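Pyridoxal kinase (Lactobacillus plantarum, PDB 3HYO) probably catalyses the ATP-dependent phosphorylation of pyridoxal to pyridoxal 5'-phosphate, as a kinase of the ribokinase clan. Local coordinates at residues R183-G188 and G202-P207; V137-T142 and V177-Q182; A9-A14 and S40-H45. All coordinates share one frame; numbering follows the deposited sequence.

Contact 1 (R183-G188 and G202-P207). With ADP (adenosine-5'-diphosphate), chain B.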
loop_
_atom_site.group_PDB
_atom_site.type_symbol
_atom_site.label_atom_id
_atom_site.label_comp_id
_atom_site.label_asym_id
_atom_site.label_seq_id
_atom_site.Cartn_x
_atom_site.Cartn_y
_atom_site.Cartn_z
ATOM N N ARG A 183 5.669 -5.320 18.652
ATOM C CA ARG A 183 5.373 -5.734 20.025
ATOM C C ARG A 183 6.291 -6.896 20.398
ATOM O O ARG A 183 6.119 -8.013 19.898
ATOM C CB ARG A 183 3.919 -6.152 20.192
ATOM C CG ARG A 183 2.924 -4.997 20.296
ATOM C CD ARG A 183 1.586 -5.485 20.806
ATOM N NE ARG A 183 0.573 -4.425 20.805
ATOM C CZ ARG A 183 -0.728 -4.633 20.971
ATOM N NH1 ARG A 183 -1.200 -5.863 21.154
ATOM N NH2 ARG A 183 -1.568 -3.604 20.949
ATOM N N ALA A 184 7.257 -6.621 21.276
ATOM C CA ALA A 184 8.254 -7.608 21.674
ATOM C C ALA A 184 8.961 -8.155 20.418
ATOM O O ALA A 184 9.602 -7.388 19.678
ATOM C CB ALA A 184 7.607 -8.709 22.473
ATOM N N ASP A 185 8.848 -9.452 20.155
ATOM C CA ASP A 185 9.578 -10.012 18.996
ATOM C C ASP A 185 8.722 -10.030 17.718
ATOM O O ASP A 185 9.135 -10.594 16.699
ATOM C CB ASP A 185 10.148 -11.404 19.296
ATOM C CG ASP A 185 9.203 -12.258 20.106
ATOM O OD1 ASP A 185 7.990 -12.229 19.860
ATOM O OD2 ASP A 185 9.677 -12.956 21.023
ATOM N N GLN A 186 7.568 -9.382 17.770
ATOM C CA GLN A 186 6.654 -9.385 16.660
ATOM C C GLN A 186 6.622 -8.083 15.876
ATOM O O GLN A 186 6.902 -7.036 16.410
ATOM C CB GLN A 186 5.264 -9.699 17.130
ATOM C CG GLN A 186 5.071 -11.031 17.781
ATOM C CD GLN A 186 3.935 -11.757 17.209
ATOM O OE1 GLN A 186 4.122 -12.771 16.683
ATOM N NE2 GLN A 186 2.723 -11.193 17.284
ATOM N N ILE A 187 6.220 -8.199 14.614
ATOM C CA ILE A 187 5.956 -7.017 13.778
ATOM C C ILE A 187 4.603 -7.257 13.118
ATOM O O ILE A 187 4.292 -8.390 12.730
ATOM C CB ILE A 187 7.093 -6.751 12.719
ATOM C CG1 ILE A 187 6.916 -5.389 12.001
ATOM C CG2 ILE A 187 7.278 -7.915 11.781
ATOM C CD1 ILE A 187 8.066 -5.090 11.005
ATOM N N GLY A 188 3.777 -6.222 13.020
ATOM C CA GLY A 188 2.451 -6.439 12.455
ATOM C C GLY A 188 1.594 -5.197 12.369
ATOM O O GLY A 188 2.119 -4.091 12.368
ATOM N N GLY A 202 0.209 -9.842 14.302
ATOM C CA GLY A 202 1.625 -9.841 13.971
ATOM C C GLY A 202 2.229 -11.222 13.735
ATOM O O GLY A 202 1.540 -12.245 13.770
ATOM N N ALA A 203 3.516 -11.235 13.454
ATOM C CA ALA A 203 4.245 -12.473 13.212
ATOM C C ALA A 203 5.655 -12.165 13.633
ATOM O O ALA A 203 6.047 -10.999 13.757
ATOM C CB ALA A 203 4.200 -12.856 11.726
ATOM N N ARG A 204 6.430 -13.208 13.877
ATOM C CA ARG A 204 7.771 -13.025 14.425
ATOM C C ARG A 204 8.674 -12.276 13.459
ATOM O O ARG A 204 8.843 -12.677 12.301
ATOM C CB ARG A 204 8.361 -14.387 14.810
ATOM C CG ARG A 204 9.568 -14.297 15.726
ATOM C CD ARG A 204 9.899 -15.716 16.243
ATOM N NE ARG A 204 8.860 -16.209 17.147
ATOM C CZ ARG A 204 8.901 -16.164 18.480
ATOM N NH1 ARG A 204 9.962 -15.679 19.112
ATOM N NH2 ARG A 204 7.870 -16.629 19.187
ATOM N N ARG A 205 9.235 -11.171 13.924
ATOM C CA ARG A 205 10.093 -10.331 13.081
ATOM C C ARG A 205 11.372 -11.076 12.687
ATOM O O ARG A 205 12.015 -11.702 13.545
ATOM C CB ARG A 205 10.451 -9.048 13.828
ATOM C CG ARG A 205 11.193 -8.053 12.979
ATOM C CD ARG A 205 11.245 -6.718 13.640
ATOM N NE ARG A 205 11.961 -5.755 12.801
ATOM C CZ ARG A 205 13.184 -5.293 13.065
ATOM N NH1 ARG A 205 13.842 -5.710 14.148
ATOM N NH2 ARG A 205 13.761 -4.413 12.244
ATOM N N LEU A 206 11.747 -10.994 11.400
ATOM C CA LEU A 206 12.958 -11.641 10.886
ATOM C C LEU A 206 14.075 -10.622 10.711
ATOM O O LEU A 206 13.804 -9.433 10.479
ATOM C CB LEU A 206 12.653 -12.381 9.557
ATOM C CG LEU A 206 11.433 -13.332 9.650
ATOM C CD1 LEU A 206 11.196 -14.045 8.328
ATOM C CD2 LEU A 206 11.546 -14.378 10.796
ATOM N N PRO A 207 15.344 -11.069 10.810
ATOM C CA PRO A 207 16.447 -10.114 10.755
ATOM C C PRO A 207 16.575 -9.461 9.386
ATOM O O PRO A 207 16.324 -10.105 8.360
ATOM C CB PRO A 207 17.687 -10.984 11.015
ATOM C CG PRO A 207 17.273 -12.377 10.582
ATOM C CD PRO A 207 15.826 -12.460 10.973
HETATM P PB ADP B . 7.201 -0.909 4.180
HETATM O O1B ADP B . 8.324 -0.354 4.923
HETATM O O2B ADP B . 6.003 -0.080 4.182
HETATM O O3B ADP B . 7.707 -1.411 2.923
HETATM P PA ADP B . 5.962 -2.317 6.420
HETATM O O1A ADP B . 4.576 -1.830 6.513
HETATM O O2A ADP B . 6.992 -1.886 7.363
HETATM O O3A ADP B . 6.548 -2.132 4.928
HETATM O "O5'" ADP B . 5.993 -3.897 6.320
HETATM C "C5'" ADP B . 4.891 -4.518 5.788
HETATM C "C4'" ADP B . 4.791 -5.841 6.505
HETATM O "O4'" ADP B . 5.745 -6.730 6.027
HETATM C "C3'" ADP B . 5.006 -5.761 8.017
HETATM O "O3'" ADP B . 3.782 -5.499 8.566
HETATM C "C2'" ADP B . 5.337 -7.172 8.295
HETATM O "O2'" ADP B . 4.135 -7.872 8.083
HETATM C "C1'" ADP B . 6.212 -7.527 7.108
HETATM N N9 ADP B . 7.649 -7.367 7.439
HETATM C C8 ADP B . 8.403 -6.335 7.153
HETATM N N7 ADP B . 9.643 -6.496 7.568
HETATM C C5 ADP B . 9.705 -7.651 8.165
HETATM C C6 ADP B . 10.768 -8.413 8.855
HETATM N N6 ADP B . 12.024 -7.939 8.969
HETATM N N1 ADP B . 10.370 -9.574 9.356
HETATM C C2 ADP B . 9.138 -10.053 9.235
HETATM N N3 ADP B . 8.132 -9.440 8.627
HETATM C C4 ADP B . 8.372 -8.242 8.076
HETATM O O HOH W 1 11.729 -11.522 16.249
HETATM O O HOH W 2 -0.282 -11.750 16.411
#
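The Asp185 carboxylate meets the Arg204 guanidinium with the two planes turned 43° apart. A salt bridge joins Asp185 OD2 to Arg204 NH1 at 3.3 Å. Asp185 OD1 sits over one face of the guanidinium, offset toward its rim. Although the CB of Arg204 points away from the facing segment, the bend at chi3 (-68°) brings the guanidinium back to Asp185. At the Arg205 guanidinium, Ile187 CD1 lies at the edge, close to the plane.

These residues lie on or next to the beta hairpin of strands 186-192 and 198-204, which ends the large sheet of this ribokinase-like fold. Ile187 and Ala203 form an antiparallel hydrogen-bonded pair. Ile187 N donates to Ala203 O at 2.9 Å, and Ala203 N returns a bond to Ile187 O at 3.0 Å. Beyond the strand ends, Arg205 N donates to Asp185 O at 2.8 Å. Water 1 also donates to Asp185 O and to Arg205 O.

Gly188 and Gly202 pass with their CA atoms 3.8 Å apart. A CB on Gly188 would collide with Gly202 CA. Gln186 folds its amide along the Gly202-Ala203 backbone, and water 2 accepts from both Gln186 NE2 and Gly202 N.

The hairpin also forms part of the adenine pocket of ADP. Ile187 packs its CG2 against adenine N3 and holds CD1 near N7. Leu206 CB and CG approach N1, and Leu206 also packs on Val246 and Ile250 of helix 231-251. The Leu206 backbone reads the base with two nearly straight bonds: its N donates to ADP N1 at 2.8 Å, and its O accepts from ADP N6 at 2.8 Å.

Contact 2 (V137-T142 and V177-Q182). With ADP (adenosine-5'-diphosphate), chain B.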
loop_
_atom_site.group_PDB
_atom_site.type_symbol
_atom_site.label_atom_id
_atom_site.label_comp_id
_atom_site.label_asym_id
_atom_site.label_seq_id
_atom_site.Cartn_x
_atom_site.Cartn_y
_atom_site.Cartn_z
ATOM N N VAL A 137 -9.893 1.394 3.398
ATOM C CA VAL A 137 -8.765 0.995 4.251
ATOM C C VAL A 137 -7.560 1.859 3.920
ATOM O O VAL A 137 -7.251 2.090 2.732
ATOM C CB VAL A 137 -8.413 -0.531 4.064
ATOM C CG1 VAL A 137 -7.108 -0.912 4.798
ATOM C CG2 VAL A 137 -9.559 -1.469 4.521
ATOM N N ILE A 138 -6.867 2.357 4.935
ATOM C CA ILE A 138 -5.570 2.984 4.708
ATOM C C ILE A 138 -4.497 2.228 5.479
ATOM O O ILE A 138 -4.789 1.651 6.553
ATOM C CB ILE A 138 -5.529 4.508 5.034
ATOM C CG1 ILE A 138 -5.803 4.758 6.554
ATOM C CG2 ILE A 138 -6.499 5.275 4.082
ATOM C CD1 ILE A 138 -5.440 6.187 7.048
ATOM N N LEU A 139 -3.279 2.202 4.958
ATOM C CA LEU A 139 -2.220 1.446 5.611
ATOM C C LEU A 139 -0.981 2.289 5.864
ATOM O O LEU A 139 0.068 2.046 5.266
ATOM C CB LEU A 139 -1.853 0.215 4.777
ATOM C CG LEU A 139 -3.022 -0.588 4.204
ATOM C CD1 LEU A 139 -2.595 -1.342 2.954
ATOM C CD2 LEU A 139 -3.580 -1.544 5.247
ATOM N N PRO A 140 -1.089 3.274 6.751
ATOM C CA PRO A 140 0.084 4.051 7.086
ATOM C C PRO A 140 1.021 3.264 8.004
ATOM O O PRO A 140 0.552 2.438 8.802
ATOM C CB PRO A 140 -0.496 5.231 7.886
ATOM C CG PRO A 140 -1.727 4.686 8.481
ATOM C CD PRO A 140 -2.304 3.818 7.405
ATOM N N ASN A 141 2.308 3.554 7.913
ATOM C CA ASN A 141 3.209 3.230 9.006
ATOM C C ASN A 141 3.061 4.239 10.138
ATOM O O ASN A 141 2.335 5.208 10.020
ATOM C CB ASN A 141 4.669 3.115 8.544
ATOM C CG ASN A 141 5.274 4.428 8.058
ATOM O OD1 ASN A 141 4.953 5.518 8.538
ATOM N ND2 ASN A 141 6.200 4.318 7.107
ATOM N N THR A 142 3.787 4.007 11.224
ATOM C CA THR A 142 3.800 4.888 12.377
ATOM C C THR A 142 4.191 6.355 12.089
ATOM O O THR A 142 3.612 7.298 12.674
ATOM C CB THR A 142 4.695 4.265 13.462
ATOM O OG1 THR A 142 4.115 3.010 13.841
ATOM C CG2 THR A 142 4.776 5.169 14.662
ATOM N N VAL A 177 -5.335 1.211 9.395
ATOM C CA VAL A 177 -4.514 0.084 9.873
ATOM C C VAL A 177 -3.077 0.547 9.878
ATOM O O VAL A 177 -2.512 0.884 8.816
ATOM C CB VAL A 177 -4.694 -1.198 8.990
ATOM C CG1 VAL A 177 -3.815 -2.336 9.535
ATOM C CG2 VAL A 177 -6.165 -1.622 8.914
ATOM N N ILE A 178 -2.463 0.572 11.056
ATOM C CA ILE A 178 -1.057 0.946 11.136
ATOM C C ILE A 178 -0.228 -0.325 10.975
ATOM O O ILE A 178 -0.505 -1.291 11.645
ATOM C CB ILE A 178 -0.715 1.718 12.434
ATOM C CG1 ILE A 178 -1.519 3.021 12.497
ATOM C CG2 ILE A 178 0.796 1.973 12.527
ATOM C CD1 ILE A 178 -1.274 3.838 13.784
ATOM N N THR A 179 0.773 -0.325 10.083
ATOM C CA THR A 179 1.309 -1.606 9.532
ATOM C C THR A 179 2.684 -2.151 9.972
ATOM O O THR A 179 3.055 -3.295 9.610
ATOM C CB THR A 179 1.411 -1.535 8.013
ATOM O OG1 THR A 179 2.142 -0.350 7.684
ATOM C CG2 THR A 179 0.010 -1.525 7.361
ATOM N N ASP A 180 3.429 -1.347 10.704
ATOM C CA ASP A 180 4.765 -1.725 11.119
ATOM C C ASP A 180 4.904 -1.609 12.645
ATOM O O ASP A 180 5.933 -1.155 13.145
ATOM C CB ASP A 180 5.760 -0.780 10.459
ATOM C CG ASP A 180 5.558 0.682 10.888
ATOM O OD1 ASP A 180 4.580 1.011 11.631
ATOM O OD2 ASP A 180 6.394 1.508 10.465
ATOM N N VAL A 181 3.857 -1.971 13.368
ATOM C CA VAL A 181 3.833 -1.832 14.828
ATOM C C VAL A 181 4.602 -3.011 15.410
ATOM O O VAL A 181 4.315 -4.149 15.082
ATOM C CB VAL A 181 2.402 -1.820 15.375
ATOM C CG1 VAL A 181 2.403 -1.787 16.899
ATOM C CG2 VAL A 181 1.633 -0.610 14.807
ATOM N N GLN A 182 5.583 -2.719 16.256
ATOM C CA GLN A 182 6.375 -3.779 16.908
ATOM C C GLN A 182 5.896 -4.046 18.333
ATOM O O GLN A 182 5.682 -3.114 19.108
ATOM C CB GLN A 182 7.860 -3.435 16.867
ATOM C CG GLN A 182 8.323 -3.084 15.446
ATOM C CD GLN A 182 9.786 -3.380 15.172
ATOM O OE1 GLN A 182 10.612 -3.475 16.094
ATOM N NE2 GLN A 182 10.121 -3.519 13.888
HETATM P PB ADP B . 7.201 -0.909 4.180
HETATM O O1B ADP B . 8.324 -0.354 4.923
HETATM O O2B ADP B . 6.003 -0.080 4.182
HETATM O O3B ADP B . 7.707 -1.411 2.923
HETATM P PA ADP B . 5.962 -2.317 6.420
HETATM O O1A ADP B . 4.576 -1.830 6.513
HETATM O O2A ADP B . 6.992 -1.886 7.363
HETATM O O3A ADP B . 6.548 -2.132 4.928
HETATM O "O5'" ADP B . 5.993 -3.897 6.320
HETATM C "C5'" ADP B . 4.891 -4.518 5.788
HETATM C "C4'" ADP B . 4.791 -5.841 6.505
HETATM O "O4'" ADP B . 5.745 -6.730 6.027
HETATM C "C3'" ADP B . 5.006 -5.761 8.017
HETATM O "O3'" ADP B . 3.782 -5.499 8.566
HETATM C "C2'" ADP B . 5.337 -7.172 8.295
HETATM O "O2'" ADP B . 4.135 -7.872 8.083
HETATM C "C1'" ADP B . 6.212 -7.527 7.108
HETATM N N9 ADP B . 7.649 -7.367 7.439
HETATM C C8 ADP B . 8.403 -6.335 7.153
HETATM N N7 ADP B . 9.643 -6.496 7.568
HETATM C C5 ADP B . 9.705 -7.651 8.165
HETATM C C6 ADP B . 10.768 -8.413 8.855
HETATM N N6 ADP B . 12.024 -7.939 8.969
HETATM N N1 ADP B . 10.370 -9.574 9.356
HETATM C C2 ADP B . 9.138 -10.053 9.235
HETATM N N3 ADP B . 8.132 -9.440 8.627
HETATM C C4 ADP B . 8.372 -8.242 8.076
#
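Leu139 and Val177 lie side by side and point the same way, with Leu139 CD2 set 3.9 Å from Val177 CB. The methyl of Thr179 fills the notch beside Leu139 CB and CD2. Its CG2 presses on Leu139 CB at 3.6 Å, the two side chains crossing at about a right angle. Helix 213-225 covers this patch with Leu217, Ala218 and Ile221. The ring of Pro140 seats its CD on Val177 O. Ile178 CG2 comes up to Thr142 OG1, while Ile178 also packs among Leu159, Ile162, Leu163 and Leu166.

The backbones join as parallel neighbours. Val177 N donates to Ile138 O at 2.9 Å, and Thr179 N to Pro140 O at 3.1 Å.

Past them, Asp180 grips the start of helix 142-149. Its OD1 accepts from Thr142 N at 3.1 Å and from Thr142 OG1 at 3.0 Å. The donors arrive from opposite faces of the carboxylate plane, both on the syn side. OD2 rests close on Asn141 CB. Asn141 is the N-cap of that helix, and its OD1 accepts from Glu144 N. Replacing Asp180 by an alanine would probably leave Thr142 N and OG1 without their shared acceptor and open a gap beside Asn141 CB.

Thr179 faces ADP with both its backbone and its side chain. With chi1 at 52°, its OG1 lies between the backbone N and the carbonyl carbon and donates to ADP O1A at 3.1 Å. Thr179 O accepts a short bond of 2.5 Å from ADP O3'. A magnesium ion is bound nearby. Strand 175-183 lies parallel to strand 137-138 and runs on past its end to where Thr179 meets ribose and alpha-phosphate, part of the nucleotide site of a ribokinase-like alpha/beta fold.

Contact 3 (A9-A14 and S40-H45)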
loop_
_atom_site.group_PDB
_atom_site.type_symbol
_atom_site.label_atom_id
_atom_site.label_comp_id
_atom_site.label_asym_id
_atom_site.label_seq_id
_atom_site.Cartn_x
_atom_site.Cartn_y
_atom_site.Cartn_z
ATOM N N ALA A 9 -2.596 1.793 -8.956
ATOM C CA ALA A 9 -1.854 2.986 -9.348
ATOM C C ALA A 9 -0.701 3.236 -8.381
ATOM O O ALA A 9 -0.901 3.543 -7.200
ATOM C CB ALA A 9 -2.770 4.208 -9.416
ATOM N N GLU A 10 0.514 3.092 -8.899
ATOM C CA GLU A 10 1.720 3.347 -8.096
ATOM C C GLU A 10 2.937 3.392 -9.010
ATOM O O GLU A 10 2.810 3.178 -10.227
ATOM C CB GLU A 10 1.906 2.298 -6.968
ATOM C CG GLU A 10 1.959 0.864 -7.437
ATOM C CD GLU A 10 2.150 -0.102 -6.270
ATOM O OE1 GLU A 10 2.533 0.350 -5.152
ATOM O OE2 GLU A 10 1.955 -1.310 -6.464
ATOM N N ASP A 11 4.119 3.680 -8.457
ATOM C CA ASP A 11 5.304 3.765 -9.311
ATOM C C ASP A 11 5.706 2.446 -9.951
ATOM O O ASP A 11 5.479 1.378 -9.390
ATOM C CB ASP A 11 6.506 4.299 -8.526
ATOM C CG ASP A 11 6.765 3.515 -7.242
ATOM O OD1 ASP A 11 5.851 3.365 -6.416
ATOM O OD2 ASP A 11 7.907 3.080 -7.028
ATOM N N LEU A 12 6.313 2.524 -11.129
ATOM C CA LEU A 12 6.911 1.338 -11.739
ATOM C C LEU A 12 8.409 1.583 -11.913
ATOM O O LEU A 12 8.787 2.535 -12.587
ATOM C CB LEU A 12 6.245 1.027 -13.084
ATOM C CG LEU A 12 6.880 -0.073 -13.942
ATOM C CD1 LEU A 12 6.793 -1.373 -13.233
ATOM C CD2 LEU A 12 6.115 -0.127 -15.278
ATOM N N SER A 13 9.240 0.786 -11.242
ATOM C CA SER A 13 10.678 0.791 -11.526
ATOM C C SER A 13 11.021 -0.450 -12.325
ATOM O O SER A 13 10.637 -1.564 -11.946
ATOM C CB SER A 13 11.546 0.898 -10.247
ATOM O OG SER A 13 10.939 0.239 -9.153
ATOM N N ALA A 14 11.713 -0.249 -13.446
ATOM C CA ALA A 14 11.998 -1.335 -14.370
ATOM C C ALA A 14 12.801 -2.424 -13.642
ATOM O O ALA A 14 12.460 -3.631 -13.687
ATOM C CB ALA A 14 12.710 -0.825 -15.604
ATOM N N SER A 40 4.675 6.991 -11.903
ATOM C CA SER A 40 6.026 7.434 -12.205
ATOM C C SER A 40 6.681 6.208 -12.828
ATOM O O SER A 40 6.293 5.049 -12.548
ATOM C CB SER A 40 6.742 7.819 -10.892
ATOM O OG SER A 40 8.089 8.191 -11.085
ATOM N N LEU A 41 7.630 6.454 -13.714
ATOM C CA LEU A 41 8.356 5.375 -14.348
ATOM C C LEU A 41 9.838 5.605 -14.109
ATOM O O LEU A 41 10.351 6.668 -14.451
ATOM C CB LEU A 41 8.003 5.377 -15.827
ATOM C CG LEU A 41 8.598 4.311 -16.695
ATOM C CD1 LEU A 41 8.403 2.818 -16.132
ATOM C CD2 LEU A 41 7.998 4.510 -18.107
ATOM N N LEU A 42 10.520 4.622 -13.516
ATOM C CA LEU A 42 11.929 4.785 -13.143
ATOM C C LEU A 42 12.781 3.679 -13.717
ATOM O O LEU A 42 12.336 2.542 -13.856
ATOM C CB LEU A 42 12.097 4.785 -11.604
ATOM C CG LEU A 42 11.183 5.720 -10.769
ATOM C CD1 LEU A 42 9.853 5.030 -10.343
ATOM C CD2 LEU A 42 11.973 6.029 -9.523
ATOM N N SER A 43 14.040 3.982 -14.029
ATOM C CA SER A 43 14.979 2.925 -14.473
ATOM C C SER A 43 15.228 1.854 -13.383
ATOM O O SER A 43 15.324 0.663 -13.677
ATOM C CB SER A 43 16.316 3.556 -14.892
ATOM O OG SER A 43 16.791 4.404 -13.858
ATOM N N THR A 44 15.319 2.297 -12.121
ATOM C CA THR A 44 15.515 1.428 -10.955
ATOM C C THR A 44 14.787 2.123 -9.802
ATOM O O THR A 44 14.460 3.308 -9.900
ATOM C CB THR A 44 17.024 1.298 -10.543
ATOM O OG1 THR A 44 17.478 2.567 -10.050
ATOM C CG2 THR A 44 17.919 0.857 -11.697
ATOM N N HIS A 45 14.528 1.422 -8.697
ATOM C CA HIS A 45 14.008 2.149 -7.553
ATOM C C HIS A 45 15.114 3.060 -6.955
ATOM O O HIS A 45 16.265 3.063 -7.428
ATOM C CB HIS A 45 13.306 1.234 -6.510
ATOM C CG HIS A 45 14.219 0.271 -5.808
ATOM N ND1 HIS A 45 15.307 0.685 -5.059
ATOM C CD2 HIS A 45 14.166 -1.082 -5.680
ATOM C CE1 HIS A 45 15.902 -0.374 -4.532
ATOM N NE2 HIS A 45 15.242 -1.457 -4.906
#
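Leu12 runs beside Leu41, and both side chains point the same way from one face of the sheet. Leu12 CB lies 4.1 Å from Ser40 O and is also near Leu41 CD1. The chain then leaves with CG anti to the backbone N (chi1 172°), which sets CG at 3.9 Å from Leu41 CD1. At the tip, Leu12 CD2 touches the same methyl, Leu41 CD1, at 3.8 Å. Leu20 and Ser21 of helix 20-29 also pack on Leu12.

The backbones pair in parallel. Leu12 N donates to Ser40 O, Leu42 N to Leu12 O, and Ala14 N to Leu42 O, each at 2.9 Å.

Leu42 and Ser13 take the other face. Leu42 CD1 reaches back over Leu12 O to Asp11 CB, 3.9 Å away. Ser13 CB packs on the backbone where the chain turns, 3.4 Å from His45 N. The His45 ring is held from outside: NE2 bonds Arg258 O, and Tyr49 meets it edge-to-face.

Two parallel strands joined through helix 20-29 make this a beta-alpha-beta crossover, here at the C-terminal ends of strands 5-13 and 33-42.

From the N terminus, contact 3 closes first. It joins strands 5-13 and 33-42 across the loop that holds helix 20-29. The chain then adds edge strand 54-55 and the central strands 77-80 and 103-106 before contact 2 closes a second loop, which carries helices 142-149 and 159-167. A tight turn follows, and contact 1 closes the hairpin of strands 186-192 and 198-204. The three loops run in series; none nests or crosses. All three contacts reach one mixed sheet. Contacts 1 and 2 touch through Gly188 O and Val181 N, a probable hydrogen bond, and both reach ADP. Contact 3 stays apart, its nearest atoms about 10 Å from contact 2 and about 16 Å from contact 1.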